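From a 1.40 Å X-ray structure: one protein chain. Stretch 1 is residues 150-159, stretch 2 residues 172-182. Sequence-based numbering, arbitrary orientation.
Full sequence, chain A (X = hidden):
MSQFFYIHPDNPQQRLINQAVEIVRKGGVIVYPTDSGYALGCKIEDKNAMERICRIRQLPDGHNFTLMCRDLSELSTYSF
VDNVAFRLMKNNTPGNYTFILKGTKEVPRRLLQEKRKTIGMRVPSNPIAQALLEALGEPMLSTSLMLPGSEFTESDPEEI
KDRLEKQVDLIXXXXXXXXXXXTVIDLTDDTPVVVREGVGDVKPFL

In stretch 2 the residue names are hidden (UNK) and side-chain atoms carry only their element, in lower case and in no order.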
ATOM      1  N   SER A 150      -7.674 -14.377   5.900  1.00 20.52           N
ATOM      2  CA  SER A 150      -7.922 -13.588   7.101  1.00 19.52           C
ATOM      3  C   SER A 150      -8.497 -12.226   6.751  1.00 18.97           C
ATOM      4  O   SER A 150      -8.195 -11.669   5.694  1.00 19.33           O
ATOM      5  CB  SER A 150      -6.625 -13.396   7.892  1.00 19.79           C
ATOM      6  OG  SER A 150      -6.850 -12.599   9.042  1.00 19.12           O
ATOM      7  N   GLU A 151      -9.328 -11.694   7.639  1.00 18.52           N
ATOM      8  CA  GLU A 151      -9.926 -10.383   7.431  1.00 18.41           C
ATOM      9  C   GLU A 151      -9.042  -9.354   8.121  1.00 17.11           C
ATOM     10  O   GLU A 151      -9.324  -8.159   8.086  1.00 16.93           O
ATOM     11  CB  GLU A 151     -11.320 -10.317   8.056  1.00 20.48           C
ATOM     12  CG  GLU A 151     -12.284 -11.398   7.613  1.00 22.93           C
ATOM     13  CD  GLU A 151     -13.591 -11.333   8.381  1.00 24.56           C
ATOM     14  OE1 GLU A 151     -13.541 -11.348   9.632  1.00 24.32           O
ATOM     15  OE2 GLU A 151     -14.665 -11.268   7.740  1.00 24.56           O
ATOM     16  N   PHE A 152      -7.973  -9.832   8.751  1.00 15.65           N
ATOM     17  CA  PHE A 152      -7.065  -8.963   9.492  1.00 15.10           C
ATOM     18  C   PHE A 152      -5.688  -8.844   8.866  1.00 14.54           C
ATOM     19  O   PHE A 152      -5.246  -9.727   8.132  1.00 14.58           O
ATOM     20  CB  PHE A 152      -6.901  -9.486  10.920  1.00 15.36           C
ATOM     21  CG  PHE A 152      -8.197  -9.645  11.663  1.00 16.22           C
ATOM     22  CD1 PHE A 152      -8.929  -8.531  12.060  1.00 16.55           C
ATOM     23  CD2 PHE A 152      -8.684 -10.913  11.973  1.00 16.74           C
ATOM     24  CE1 PHE A 152     -10.130  -8.675  12.758  1.00 17.12           C
ATOM     25  CE2 PHE A 152      -9.883 -11.070  12.669  1.00 17.47           C
ATOM     26  CZ  PHE A 152     -10.608  -9.947  13.064  1.00 17.59           C
ATOM     27  N   THR A 153      -5.011  -7.740   9.161  1.00 14.40           N
ATOM     28  CA  THR A 153      -3.663  -7.525   8.650  1.00 14.50           C
ATOM     29  C   THR A 153      -2.689  -7.925   9.744  1.00 14.72           C
ATOM     30  O   THR A 153      -3.041  -7.924  10.930  1.00 15.60           O
ATOM     31  CB  THR A 153      -3.386  -6.041   8.324  1.00 15.39           C
ATOM     32  OG1 THR A 153      -3.415  -5.271   9.533  1.00 16.49           O
ATOM     33  CG2 THR A 153      -4.414  -5.505   7.355  1.00 15.92           C
ATOM     34  N   GLU A 154      -1.471  -8.283   9.353  1.00 14.21           N
ATOM     35  CA  GLU A 154      -0.453  -8.634  10.330  1.00 14.45           C
ATOM     36  C   GLU A 154      -0.081  -7.317  11.001  1.00 14.06           C
ATOM     37  O   GLU A 154       0.012  -6.279  10.340  1.00 14.43           O
ATOM     38  CB  GLU A 154       0.760  -9.270   9.644  1.00 16.17           C
ATOM     39  CG  GLU A 154       0.456 -10.652   9.078  1.00 18.50           C
ATOM     40  CD  GLU A 154       1.681 -11.367   8.530  1.00 19.48           C
ATOM     41  OE1 GLU A 154       2.540 -11.803   9.328  1.00 20.22           O
ATOM     42  OE2 GLU A 154       1.782 -11.492   7.292  1.00 20.84           O
ATOM     43  N   SER A 155       0.121  -7.353  12.312  1.00 13.07           N
ATOM     44  CA  SER A 155       0.414  -6.133  13.051  1.00 12.84           C
ATOM     45  C   SER A 155       1.613  -6.217  13.985  1.00 12.84           C
ATOM     46  O   SER A 155       2.059  -5.198  14.507  1.00 12.36           O
ATOM     47  CB  SER A 155      -0.816  -5.735  13.866  1.00 12.93           C
ATOM     48  OG  SER A 155      -1.143  -6.752  14.804  1.00 13.86           O
ATOM     49  N   ASP A 156       2.115  -7.431  14.199  1.00 13.15           N
ATOM     50  CA  ASP A 156       3.253  -7.676  15.085  1.00 13.59           C
ATOM     51  C   ASP A 156       4.512  -7.884  14.238  1.00 13.39           C
ATOM     52  O   ASP A 156       4.648  -8.903  13.562  1.00 13.36           O
ATOM     53  CB  ASP A 156       2.974  -8.932  15.917  1.00 14.47           C
ATOM     54  CG  ASP A 156       4.052  -9.220  16.940  1.00 15.27           C
ATOM     55  OD1 ASP A 156       5.234  -8.919  16.675  1.00 15.77           O
ATOM     56  OD2 ASP A 156       3.712  -9.770  18.008  1.00 16.35           O
ATOM     57  N   PRO A 157       5.454  -6.925  14.276  1.00 13.34           N
ATOM     58  CA  PRO A 157       6.689  -7.032  13.494  1.00 13.62           C
ATOM     59  C   PRO A 157       7.551  -8.260  13.789  1.00 14.01           C
ATOM     60  O   PRO A 157       8.252  -8.754  12.908  1.00 13.98           O
ATOM     61  CB  PRO A 157       7.406  -5.713  13.796  1.00 13.45           C
ATOM     62  CG  PRO A 157       6.940  -5.379  15.171  1.00 13.39           C
ATOM     63  CD  PRO A 157       5.468  -5.717  15.120  1.00 13.36           C
ATOM     64  N   GLU A 158       7.505  -8.749  15.022  1.00 15.20           N
ATOM     65  CA  GLU A 158       8.285  -9.931  15.371  1.00 16.45           C
ATOM     66  C   GLU A 158       7.635 -11.176  14.770  1.00 15.97           C
ATOM     67  O   GLU A 158       8.326 -12.097  14.333  1.00 16.63           O
ATOM     68  CB  GLU A 158       8.404 -10.065  16.890  1.00 17.98           C
ATOM     69  CG  GLU A 158       9.421  -9.116  17.512  1.00 20.58           C
ATOM     70  CD  GLU A 158      10.814  -9.278  16.922  1.00 22.11           C
ATOM     71  OE1 GLU A 158      11.217 -10.431  16.647  1.00 22.85           O
ATOM     72  OE2 GLU A 158      11.514  -8.258  16.740  1.00 22.91           O
ATOM     73  N   GLU A 159       6.305 -11.198  14.750  1.00 16.04           N
ATOM     74  CA  GLU A 159       5.569 -12.317  14.171  1.00 16.38           C
ATOM     75  C   GLU A 159       5.841 -12.311  12.669  1.00 15.85           C
ATOM     76  O   GLU A 159       6.017 -13.360  12.050  1.00 16.00           O
ATOM     77  CB  GLU A 159       4.067 -12.157  14.445  1.00 18.21           C
ATOM     78  CG  GLU A 159       3.169 -13.275  13.908  1.00 20.30           C
ATOM     79  CD  GLU A 159       2.920 -13.186  12.410  1.00 21.76           C
ATOM     80  OE1 GLU A 159       2.591 -12.081  11.921  1.00 21.43           O
ATOM     81  OE2 GLU A 159       3.039 -14.224  11.721  1.00 21.83           O
ATOM     82  N   UNK A 172      10.643  -3.567   8.086  1.00  8.62           N
ATOM     83  CA  UNK A 172      10.811  -2.379   8.903  1.00  8.43           C
ATOM     84  C   UNK A 172       9.904  -2.490  10.112  1.00  9.02           C
ATOM     85  O   UNK A 172       8.685  -2.537   9.978  1.00  9.49           O
ATOM     86  c   UNK A 172      10.441  -1.089   8.132  1.00  8.20           C
ATOM     87  c   UNK A 172      10.443   0.105   9.080  1.00  9.12           C
ATOM     88  c   UNK A 172      11.432  -0.859   6.989  1.00  8.13           C
ATOM     89  c   UNK A 172      11.056   0.301   6.077  1.00  8.71           C
ATOM     90  N   UNK A 173      10.513  -2.560  11.288  1.00  9.15           N
ATOM     91  CA  UNK A 173       9.779  -2.629  12.539  1.00  9.38           C
ATOM     92  C   UNK A 173       9.347  -1.199  12.843  1.00  9.14           C
ATOM     93  O   UNK A 173      10.185  -0.336  13.109  1.00  9.34           O
ATOM     94  c   UNK A 173       9.046  -2.508  16.804  1.00 12.51           C
ATOM     95  n   UNK A 173       9.445  -2.162  15.592  1.00 12.30           N
ATOM     96  n   UNK A 173       9.390  -3.765  17.015  1.00 12.44           N
ATOM     97  c   UNK A 173      10.074  -3.235  14.997  1.00 11.32           C
ATOM     98  c   UNK A 173      10.705  -3.157  13.640  1.00 10.51           C
ATOM     99  c   UNK A 173      10.032  -4.245  15.899  1.00 11.95           C
ATOM    100  N   UNK A 174       8.043  -0.945  12.779  1.00  9.14           N
ATOM    101  CA  UNK A 174       7.530   0.384  13.056  1.00  9.05           C
ATOM    102  C   UNK A 174       6.527   0.346  14.188  1.00  9.11           C
ATOM    103  O   UNK A 174       5.608   1.161  14.246  1.00  9.60           O
ATOM    104  N   UNK A 175       6.703  -0.616  15.089  1.00  9.21           N
ATOM    105  CA  UNK A 175       5.804  -0.746  16.219  1.00  9.45           C
ATOM    106  C   UNK A 175       4.712  -1.779  16.022  1.00  9.58           C
ATOM    107  O   UNK A 175       4.645  -2.454  14.994  1.00  9.01           O
ATOM    108  N   UNK A 176       3.855  -1.902  17.027  1.00  9.70           N
ATOM    109  CA  UNK A 176       2.745  -2.842  16.991  1.00 10.11           C
ATOM    110  C   UNK A 176       1.522  -2.058  16.552  1.00  9.95           C
ATOM    111  O   UNK A 176       1.057  -1.157  17.249  1.00  9.51           O
ATOM    112  c   UNK A 176       4.653  -6.601  18.994  1.00 14.33           C
ATOM    113  c   UNK A 176       6.078  -4.680  19.236  1.00 14.21           C
ATOM    114  o   UNK A 176       6.979  -6.887  19.454  1.00 15.81           O
ATOM    115  c   UNK A 176       4.986  -3.846  18.986  1.00 13.11           C
ATOM    116  c   UNK A 176       5.903  -6.054  19.235  1.00 14.41           C
ATOM    117  c   UNK A 176       2.560  -3.470  18.374  1.00 11.20           C
ATOM    118  c   UNK A 176       3.568  -5.758  18.746  1.00 13.18           C
ATOM    119  c   UNK A 176       3.718  -4.372  18.733  1.00 12.52           C
ATOM    120  N   UNK A 177       1.013  -2.404  15.377  1.00  9.89           N
ATOM    121  CA  UNK A 177      -0.111  -1.697  14.790  1.00  9.69           C
ATOM    122  C   UNK A 177      -1.460  -2.353  15.021  1.00  9.98           C
ATOM    123  O   UNK A 177      -1.578  -3.343  15.741  1.00  9.84           O
ATOM    124  c   UNK A 177       0.127  -1.556  13.283  1.00  9.55           C
ATOM    125  c   UNK A 177       1.677  -1.127  11.362  1.00  9.42           C
ATOM    126  c   UNK A 177       1.944   0.134  13.509  1.00 10.29           C
ATOM    127  c   UNK A 177       1.560  -1.193  12.879  1.00  9.80           C
ATOM    128  N   UNK A 178      -2.483  -1.770  14.407  1.00 10.31           N
ATOM    129  CA  UNK A 178      -3.814  -2.331  14.507  1.00 10.67           C
ATOM    130  C   UNK A 178      -3.905  -3.427  13.464  1.00 11.26           C
ATOM    131  O   UNK A 178      -3.079  -3.486  12.547  1.00 11.86           O
ATOM    132  N   UNK A 179      -4.895  -4.304  13.594  1.00 11.61           N
ATOM    133  CA  UNK A 179      -5.062  -5.389  12.632  1.00 12.77           C
ATOM    134  C   UNK A 179      -6.236  -5.167  11.686  1.00 11.62           C
ATOM    135  O   UNK A 179      -6.571  -6.042  10.890  1.00 12.46           O
ATOM    136  c   UNK A 179      -6.034  -6.649  14.631  1.00 19.08           C
ATOM    137  n   UNK A 179      -5.580  -7.855  16.681  1.00 22.47           N
ATOM    138  o   UNK A 179      -4.178  -6.198  16.097  1.00 21.80           O
ATOM    139  c   UNK A 179      -5.225  -6.727  13.358  1.00 15.42           C
ATOM    140  c   UNK A 179      -5.183  -6.883  15.872  1.00 21.07           C
ATOM    141  N   UNK A 180      -6.863  -3.999  11.780  1.00 10.63           N
ATOM    142  CA  UNK A 180      -7.983  -3.670  10.906  1.00  9.97           C
ATOM    143  C   UNK A 180      -7.400  -3.058   9.635  1.00  9.04           C
ATOM    144  O   UNK A 180      -6.624  -2.107   9.696  1.00  8.93           O
ATOM    145  c   UNK A 180     -10.178  -2.356  10.781  1.00 12.05           C
ATOM    146  c   UNK A 180     -11.668  -1.925  12.769  1.00 14.50           C
ATOM    147  n   UNK A 180     -12.555  -0.934  13.450  1.00 15.82           N
ATOM    148  c   UNK A 180     -11.081  -1.355  11.488  1.00 13.44           C
ATOM    149  c   UNK A 180      -8.923  -2.670  11.589  1.00 10.85           C
ATOM    150  N   UNK A 181      -7.758  -3.604   8.464  1.00  8.88           N
ATOM    151  CA  UNK A 181      -7.243  -3.085   7.193  1.00  8.65           C
ATOM    152  C   UNK A 181      -7.954  -1.803   6.776  1.00  8.00           C
ATOM    153  O   UNK A 181      -8.870  -1.340   7.458  1.00  8.48           O
ATOM    154  c   UNK A 181      -8.609  -4.788   8.241  1.00  8.72           C
ATOM    155  c   UNK A 181      -7.512  -4.234   6.229  1.00  8.98           C
ATOM    156  c   UNK A 181      -8.825  -4.758   6.735  1.00  9.34           C
ATOM    157  N   UNK A 182      -7.521  -1.220   5.664  1.00  7.98           N
ATOM    158  CA  UNK A 182      -8.151  -0.003   5.171  1.00  7.90           C
ATOM    159  C   UNK A 182      -9.566  -0.297   4.689  1.00  7.79           C
ATOM    160  O   UNK A 182      -9.915  -1.440   4.379  1.00  7.80           O
ATOM    161  c   UNK A 182      -5.998   0.993   4.297  1.00  7.77           C
ATOM    162  c   UNK A 182      -7.417   0.586   3.949  1.00  8.11           C
ATOM    163  o   UNK A 182      -7.401  -0.389   2.899  1.00  8.29           O
TER
HETATM  164  O   HOH W   1       6.316  -9.467  19.645  1.00 25.74           O

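Position 172 carries four carbons, forked at the first, with one arm two carbons long; its CA-to-CB bond points away from stretch 1, and it touches nothing there. That is Ile172.

Position 173 has one carbon and then a five-membered ring of three carbons and two nitrogens, lying against Pro157, which is histidine. The ring of His173 offers a face to Pro157, whose CG lies 3.6 Å from the ring centroid; Pro157 CG and His173 CD2 are 3.4 Å apart.

Positions 174 and 175 have no side-chain atoms: Gly174 and Gly175. At 175, phi is 97° and psi -179°, and a CB would be jammed against the carbonyl oxygen of Gly174, so the backbone itself calls for glycine. Gly175 O lies 3.4 Å from Pro157 CD.

Position 176 shows one carbon, then a six-carbon ring bearing an oxygen; the ring approaches Asp156 and lies over Pro157: Tyr176. Tyr176 CE2 is 3.3 Å from Asp156 OD1. Pro157 CD sits over the ring face, 4.0 Å from the centroid and only 6° off the normal. A water bridges the two stretches, 2.7 Å from Tyr176 OH and donating to Asp156 OD2 at 3.1 Å.

Position 177 has four carbons forked at the second, its CB 4.3 Å from Ser155 CB, hence Leu177. Its CA-to-CB bond points sideways, and its backbone does the pairing: Leu177 N donates to Ser155 O at 3.1 Å.

Position 178 is bare again, Gly178, though here a CB would find room. Gly178 O lies 3.5 Å from Ser155 CB.

Position 179 has three carbons, the third carrying one oxygen and one nitrogen, and this end reaches Ser155 OG: Gln179. Ser155 OG lies 3.3 Å from Gln179 OE1, a weak hydrogen bond at best, whereas Gln179 O accepts firmly from Thr153 N at 2.9 Å.

Position 180 runs four carbons to a nitrogen and comes no nearer to stretch 1 than 5.9 Å: Lys180, with its CA-to-CB bond directed away.

Position 181 closes three carbons onto its own nitrogen, a ring that packs on Thr153: Pro181. Pro181 CB lies 3.5 Å from Thr153 CG2, and Pro181 CD 3.4 Å from Glu151 O.

Position 182 has one carbon carrying an oxygen and a carbon, Thr182, its CA-to-CB bond pointing away and the residue out of contact.

The contact works by two backbone hydrogen bonds, at Thr153 and Ser155, which fix the register, while Pro157 packs against two rings, its CG over His173 and its CD over Tyr176, and Thr153 packs on Pro181. Asp156, just before the helix, accepts from Glu158 N and Glu159 N through OD1, so one side chain caps the helix and meets the bridging water. The rule is economical: backbone sets alignment, one proline serves two rings.

Stretch 2 172-182: IHGGYLGQKPT
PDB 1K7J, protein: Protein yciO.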